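Local coordinates for tRNA (adenine-N(1)-)-methyltransferase (Thermus thermophilus, PDB 2PWY), which catalyses the S-adenosyl-L-methionine-dependent methylation of adenosine 58 in tRNA at N1, giving N(1)-methyladenosine, at the interface of chains A and B. Sequence-based numbering; all coordinates share one arbitrary frame. Chains: chain A/B, tRNA (adenine-N(1)-)-methyltransferase.

Contact 1: the interface of chains A and B. Residues chain A 13, 48, 61-63, 65, 68; chain B 191, 219, 253.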
# COMPACT_ATOMS: atom_id res chain seq x y z
N LYS A 13 22.43 18.70 8.88
CA LYS A 13 21.76 18.71 7.57
C LYS A 13 22.08 20.02 6.84
O LYS A 13 22.01 21.12 7.44
CB LYS A 13 20.25 18.55 7.70
CG LYS A 13 19.79 17.18 8.22
CD LYS A 13 18.30 16.93 7.95
CE LYS A 13 17.38 17.61 8.99
NZ LYS A 13 15.94 17.16 8.97
N GLY A 48 18.97 22.11 17.29
CA GLY A 48 17.96 23.11 17.00
C GLY A 48 18.56 24.38 16.44
O GLY A 48 17.84 25.24 15.94
N VAL A 61 21.83 21.92 13.00
CA VAL A 61 22.44 21.02 13.97
C VAL A 61 21.35 20.30 14.76
O VAL A 61 20.38 20.92 15.22
CB VAL A 61 23.36 21.80 14.95
CG1 VAL A 61 23.96 20.87 15.98
CG2 VAL A 61 24.47 22.55 14.18
N HIS A 62 21.52 18.98 14.90
CA HIS A 62 20.51 18.12 15.52
C HIS A 62 21.10 17.10 16.48
O HIS A 62 22.23 16.62 16.30
CB HIS A 62 19.71 17.36 14.45
CG HIS A 62 19.07 18.25 13.43
ND1 HIS A 62 17.92 18.96 13.67
CD2 HIS A 62 19.43 18.54 12.15
CE1 HIS A 62 17.60 19.65 12.59
NE2 HIS A 62 18.51 19.42 11.66
N ARG A 63 20.32 16.78 17.51
CA ARG A 63 20.48 15.54 18.25
C ARG A 63 19.77 14.49 17.39
O ARG A 63 18.55 14.60 17.19
CB ARG A 63 19.81 15.63 19.62
CG ARG A 63 19.61 14.27 20.27
CD ARG A 63 18.69 14.34 21.45
NE ARG A 63 18.55 13.03 22.09
CZ ARG A 63 18.30 12.86 23.39
NH1 ARG A 63 18.17 13.92 24.19
NH2 ARG A 63 18.18 11.64 23.89
N THR A 65 17.65 11.50 16.23
CA THR A 65 16.72 10.53 16.77
C THR A 65 17.29 9.12 16.55
O THR A 65 18.21 8.93 15.74
CB THR A 65 15.35 10.62 16.08
OG1 THR A 65 15.50 10.25 14.70
CG2 THR A 65 14.77 12.04 16.18
N GLU A 68 17.10 8.36 12.94
CA GLU A 68 18.17 9.02 12.18
C GLU A 68 19.51 8.32 12.38
O GLU A 68 20.27 8.13 11.43
CB GLU A 68 18.29 10.49 12.55
CG GLU A 68 17.13 11.32 11.99
CD GLU A 68 17.06 12.74 12.53
OE1 GLU A 68 17.48 12.98 13.69
OE2 GLU A 68 16.54 13.61 11.80
N ASP B 191 14.89 21.24 19.00
CA ASP B 191 15.21 20.03 18.22
C ASP B 191 14.32 18.82 18.50
O ASP B 191 14.50 17.75 17.89
CB ASP B 191 16.69 19.64 18.31
CG ASP B 191 17.15 18.97 17.04
OD1 ASP B 191 16.85 19.52 15.96
OD2 ASP B 191 17.77 17.89 17.11
N GLU B 219 8.70 18.06 9.25
CA GLU B 219 9.66 16.99 8.92
C GLU B 219 9.04 15.78 8.25
O GLU B 219 9.66 15.15 7.39
CB GLU B 219 10.45 16.57 10.17
CG GLU B 219 11.47 17.63 10.58
CD GLU B 219 12.86 17.05 10.81
OE1 GLU B 219 12.99 15.84 11.06
OE2 GLU B 219 13.82 17.84 10.76
N ARG B 253 9.40 19.59 13.91
CA ARG B 253 10.59 19.65 14.77
C ARG B 253 10.83 21.08 15.23
O ARG B 253 10.94 21.99 14.40
CB ARG B 253 11.82 19.11 14.02
CG ARG B 253 13.04 18.81 14.92
CD ARG B 253 14.16 18.16 14.08
NE ARG B 253 15.07 17.30 14.85
CZ ARG B 253 15.73 16.27 14.32
NH1 ARG B 253 16.53 15.53 15.08
NH2 ARG B 253 15.59 15.98 13.03
O HOH W 1 16.25 15.47 18.54
O HOH W 2 13.84 13.05 11.02
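A:His62 and A:Arg63, where strand 58-62 runs out into a loop, lie in extended backbone against B:Asp191, whose positive phi (75°) marks the turn that presents its carboxylate to chain A. This is a polar, charge-rich patch of the subunit interface in the TrmI homotetramer. Across the interface the B:Asp191 carboxylate accepts from A:His62 and A:Arg63 on different oxygens: the syn lone pair of OD1 takes the imidazole N-H of A:His62 ND1 at 2.6 Å, close to the ring plane, while OD2 receives the backbone N of A:Arg63 at 2.8 Å from above the carboxylate plane. B:Arg253 reaches in with CG anti to its backbone N (chi1 -166°) and meets A:Glu68 tip to tip. The grip is end-on and nearly coplanar, NH1 bonding to OE1 at 3.1 Å and NH2 to OE2 at 2.8 Å, both on the syn sides. The backbone N of A:Thr65 approaches OE1 from the anti side, so that this oxygen serves at least two donors, which should restrain the carboxylate from turning. One face of the guanidinium lies over A:His62 in a cation-pi contact, the two planes 36° apart, and its NE bonds back to the carbonyl O of B:Asp191, which ties the arginine to the aspartate. B:Arg253 lies among the carboxylates of A:Glu68, B:Asp191 and B:Glu219 and would probably offset their charge. A:Lys13, bent at chi3, meets B:Glu219 tip to tip in a salt bridge, NZ standing above the carboxylate plane. A water joins A:Glu68 OE2 to B:Glu219 OE1, at 2.9 Å from each oxygen.

Contact 2: the interface of chains A and B. Residues chain A 231, 233; chain B 205, 208-209, 212, 218.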
# COMPACT_ATOMS: atom_id res chain seq x y z
N VAL A 231 5.23 17.28 1.38
CA VAL A 231 4.32 18.40 1.55
C VAL A 231 5.13 19.68 1.64
O VAL A 231 5.87 19.89 2.59
CB VAL A 231 3.42 18.23 2.81
CG1 VAL A 231 2.49 19.44 2.97
CG2 VAL A 231 2.61 16.94 2.72
N LEU A 233 3.56 23.23 0.62
CA LEU A 233 2.33 23.79 0.06
C LEU A 233 2.62 24.79 -1.05
O LEU A 233 3.48 25.67 -0.88
CB LEU A 233 1.46 24.43 1.15
CG LEU A 233 0.92 23.51 2.26
CD1 LEU A 233 0.13 24.29 3.30
CD2 LEU A 233 0.07 22.39 1.65
N LEU B 205 -3.19 19.46 6.14
CA LEU B 205 -2.86 20.70 5.42
C LEU B 205 -3.10 21.97 6.28
O LEU B 205 -2.29 22.90 6.26
CB LEU B 205 -3.64 20.77 4.10
CG LEU B 205 -3.43 19.60 3.11
CD1 LEU B 205 -4.45 19.58 1.98
CD2 LEU B 205 -2.01 19.59 2.56
N VAL B 208 -0.21 22.11 8.88
CA VAL B 208 1.00 22.54 8.17
C VAL B 208 1.00 24.05 7.93
O VAL B 208 2.01 24.71 8.21
CB VAL B 208 1.20 21.74 6.85
CG1 VAL B 208 2.33 22.36 6.01
CG2 VAL B 208 1.53 20.28 7.18
N ARG B 209 -0.13 24.59 7.46
CA ARG B 209 -0.25 26.03 7.22
C ARG B 209 -0.15 26.81 8.52
O ARG B 209 0.62 27.77 8.60
CB ARG B 209 -1.56 26.36 6.49
N GLU B 212 3.32 27.39 10.04
CA GLU B 212 4.13 28.45 9.43
C GLU B 212 4.33 29.66 10.36
O GLU B 212 5.31 30.41 10.21
CB GLU B 212 3.53 28.89 8.08
CG GLU B 212 3.59 27.84 6.97
CD GLU B 212 2.73 28.21 5.75
OE1 GLU B 212 2.28 29.38 5.66
OE2 GLU B 212 2.48 27.33 4.90
N LEU B 218 8.43 21.48 9.36
CA LEU B 218 7.70 20.26 9.01
C LEU B 218 8.70 19.21 8.57
O LEU B 218 9.46 19.44 7.62
CB LEU B 218 6.71 20.54 7.87
CG LEU B 218 5.92 19.31 7.40
CD1 LEU B 218 5.02 18.74 8.50
CD2 LEU B 218 5.10 19.64 6.12
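A:Leu233 of one TrmI subunit pushes its branched tip against helix 201-210 of the other, in an apolar patch between two class I-like methyltransferase chains of the Trm61 family. It buries 73 Å² under chain B and follows directly on strand 216-232. In this patch no nitrogen or oxygen of one side lies within bonding distance of the other side. The side chain has CG anti to its own carbonyl carbon (chi1 -63°), and its two methyls meet different partners. CD2 meets CD2 of B:Leu205 at 3.6 Å, methyl to methyl, the two leucines running obliquely past each other. CD1 turns instead towards B:Val208, about one helical turn further on, and lies 4.0 Å from its CG1. That valine carries CG1 anti to the backbone N (chi1 171°), which places this branch beside the leucine. An alanine in place of A:Leu233 would probably leave the methyls of B:Leu205 and B:Val208 without their apolar mate and open a gap beside the helix. CD1 of A:Leu233 also lies 4.2 Å from CB of B:Arg209, whose side chain is not fully modelled, and 4.2 Å from the carboxylate oxygen OE2 of B:Glu212, both at the limit of contact. A:Val231, near the end of the strand, buries 38 Å² and faces a different element, B:Leu218 near the start of the equivalent strand in chain B. The two side chains cross at about a right angle, and CD2 of the leucine does the touching, 4.0 Å from CB of A:Val231. The same methyl rests 3.6 Å from the carbonyl O of A:Val231, a van der Waals approach to the backbone.

The centres of the C-alpha atoms of contact 1 and contact 2 are about 18 Å apart, and both contacts belong to the same two-fold symmetric interface, so each recurs with the chains exchanged. They are joined through strand 216-232 of chain B, whose adjacent residues B:Leu218 and B:Glu219 serve contact 2 and contact 1 respectively. The long strand of chain A enters as well, with A:Val231 near its far end in contact 2. Charged pairing in contact 1 and apolar packing in contact 2 probably both help to set the placement of two subunits within the homotetramer.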